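Local coordinates for protein L-tyrosine isonitrile synthase (Pseudomonas aeruginosa, PDB 3E59) that builds the isonitrile group on L-tyrosine, taking the carbon from C2 of ribulose 5-phosphate, in the biosynthesis of paerucumarin, at residues Met84-Ser89 with Asp135-Met140. Residues are numbered along the deposited sequence; the frame is centred on the assembly and turned at random.
Sequences MAERLS and DALRLM
Met140 reaches across from its helix and sets its thioether against Glu86 and Arg87. Its CG stands anti to the backbone N (chi1 -173°) and chi2 is also extended, so the chain runs straight out to the facing helix before bending at the sulfur. SD comes to rest on the backbone of Arg87, 3.5 Å from its CA, and lies 3.8 Å from Glu86 CB. The bend at chi3 then brings the methyl up to the guanidinium of Arg87. Met140 CE lies over one face of the Arg87 guanidinium, 3.5 Å from NH2. The two side chains cross at a slant. The touch is nonpolar on the methionine side. The charge is met elsewhere, by a salt bridge from Arg87 NH1 to Glu143, one turn further along the helix of Met140.

Glu86 uses its aliphatic part here. Its CG meets Leu137 CD1 at 3.9 Å, and these two side chains cross at about a right angle. Bent at chi2 (83°), the glutamate turns its carboxylate away from helix 135-140. This buried group is well provided for: OE1 pairs with Lys70 and takes the backbone N-H of Asp83, while OE2 is hydrogen-bonded to Tyr133.

The contact is helix-to-helix packing through side chains. The axes of the two short segments cross at -47° and come within 10.6 Å at their closest. Met140 contributes the largest share of the buried surface, with Arg87 and Glu86 next. It joins the first turns of helix 84-103 to the later part of helix 127-144. Leu90 continues the packing against Leu137 and Met140. Elsewhere on helix 84-103, Met84, Ala85 and Leu88 touch strand 292-295 of the mixed sheet.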
loop_
_atom_site.group_PDB
_atom_site.type_symbol
_atom_site.label_atom_id
_atom_site.label_comp_id
_atom_site.label_asym_id
_atom_site.label_seq_id
_atom_site.Cartn_x
_atom_site.Cartn_y
_atom_site.Cartn_z
ATOM N N MET A 84 0.019 16.025 -0.902
ATOM C CA MET A 84 -1.401 15.984 -0.497
ATOM C C MET A 84 -2.047 14.582 -0.633
ATOM O O MET A 84 -2.897 14.191 0.166
ATOM C CB MET A 84 -2.200 17.058 -1.252
ATOM C CG MET A 84 -3.634 17.240 -0.765
ATOM S SD MET A 84 -3.781 17.919 0.898
ATOM C CE MET A 84 -3.560 19.654 0.552
ATOM N N ALA A 85 -1.607 13.804 -1.612
ATOM C CA ALA A 85 -2.091 12.427 -1.738
ATOM C C ALA A 85 -1.716 11.559 -0.518
ATOM O O ALA A 85 -2.583 10.895 0.057
ATOM C CB ALA A 85 -1.601 11.802 -3.038
ATOM N N GLU A 86 -0.442 11.565 -0.114
ATOM C CA GLU A 86 -0.043 10.885 1.132
ATOM C C GLU A 86 -0.757 11.463 2.346
ATOM O O GLU A 86 -1.219 10.708 3.217
ATOM C CB GLU A 86 1.460 10.976 1.382
ATOM C CG GLU A 86 2.298 9.945 0.663
ATOM C CD GLU A 86 2.603 10.339 -0.762
ATOM O OE1 GLU A 86 2.103 11.383 -1.231
ATOM O OE2 GLU A 86 3.364 9.613 -1.410
ATOM N N ARG A 87 -0.849 12.796 2.395
ATOM C CA ARG A 87 -1.367 13.503 3.569
ATOM C C ARG A 87 -2.801 13.118 3.872
ATOM O O ARG A 87 -3.132 12.769 5.008
ATOM C CB ARG A 87 -1.250 15.020 3.415
ATOM C CG ARG A 87 -1.857 15.796 4.604
ATOM C CD ARG A 87 -1.625 17.291 4.479
ATOM N NE ARG A 87 -0.260 17.618 4.057
ATOM C CZ ARG A 87 0.754 17.860 4.889
ATOM N NH1 ARG A 87 0.576 17.806 6.207
ATOM N NH2 ARG A 87 1.951 18.161 4.402
ATOM N N LEU A 88 -3.647 13.160 2.851
ATOM C CA LEU A 88 -5.055 12.797 3.025
ATOM C C LEU A 88 -5.244 11.305 3.274
ATOM O O LEU A 88 -6.169 10.910 3.977
ATOM C CB LEU A 88 -5.869 13.253 1.821
ATOM C CG LEU A 88 -6.029 14.769 1.685
ATOM C CD1 LEU A 88 -6.561 15.080 0.323
ATOM C CD2 LEU A 88 -6.965 15.315 2.773
ATOM N N SER A 89 -4.377 10.477 2.693
ATOM C CA SER A 89 -4.431 9.039 2.945
ATOM C C SER A 89 -4.087 8.708 4.399
ATOM O O SER A 89 -4.778 7.899 5.046
ATOM C CB SER A 89 -3.512 8.272 1.993
ATOM O OG SER A 89 -3.910 8.474 0.654
ATOM N N ASP A 135 11.557 9.710 6.255
ATOM C CA ASP A 135 11.689 10.814 7.211
ATOM C C ASP A 135 10.573 11.831 7.020
ATOM O O ASP A 135 10.017 12.341 7.992
ATOM C CB ASP A 135 13.061 11.511 7.067
ATOM C CG ASP A 135 14.236 10.612 7.449
ATOM O OD1 ASP A 135 14.029 9.595 8.144
ATOM O OD2 ASP A 135 15.381 10.929 7.047
ATOM N N ALA A 136 10.260 12.117 5.760
ATOM C CA ALA A 136 9.218 13.078 5.411
ATOM C C ALA A 136 7.811 12.550 5.726
ATOM O O ALA A 136 6.932 13.321 6.119
ATOM C CB ALA A 136 9.335 13.473 3.944
ATOM N N LEU A 137 7.607 11.241 5.568
ATOM C CA LEU A 137 6.325 10.611 5.910
ATOM C C LEU A 137 6.020 10.688 7.409
ATOM O O LEU A 137 4.902 11.051 7.793
ATOM C CB LEU A 137 6.278 9.151 5.451
ATOM C CG LEU A 137 4.873 8.569 5.279
ATOM C CD1 LEU A 137 4.309 8.953 3.911
ATOM C CD2 LEU A 137 4.871 7.058 5.450
ATOM N N ARG A 138 7.011 10.334 8.236
ATOM C CA ARG A 138 6.938 10.470 9.700
ATOM C C ARG A 138 6.611 11.899 10.131
ATOM O O ARG A 138 5.801 12.114 11.030
ATOM C CB ARG A 138 8.256 10.043 10.357
ATOM C CG ARG A 138 8.446 8.532 10.478
ATOM C CD ARG A 138 9.759 8.199 11.194
ATOM N NE ARG A 138 10.014 6.756 11.284
ATOM C CZ ARG A 138 9.782 6.010 12.368
ATOM N NH1 ARG A 138 9.283 6.560 13.471
ATOM N NH2 ARG A 138 10.052 4.706 12.356
ATOM N N LEU A 139 7.265 12.862 9.486
ATOM C CA LEU A 139 7.068 14.274 9.766
ATOM C C LEU A 139 5.636 14.668 9.405
ATOM O O LEU A 139 5.001 15.447 10.108
ATOM C CB LEU A 139 8.094 15.099 8.976
ATOM C CG LEU A 139 8.688 16.383 9.556
ATOM C CD1 LEU A 139 8.980 16.289 11.061
ATOM C CD2 LEU A 139 9.954 16.748 8.787
ATOM N N MET A 140 5.129 14.094 8.317
ATOM C CA MET A 140 3.757 14.331 7.878
ATOM C C MET A 140 2.753 13.770 8.889
ATOM O O MET A 140 1.728 14.389 9.162
ATOM C CB MET A 140 3.533 13.715 6.498
ATOM C CG MET A 140 2.191 14.035 5.879
ATOM S SD MET A 140 2.109 13.498 4.159
ATOM C CE MET A 140 2.805 14.937 3.336
#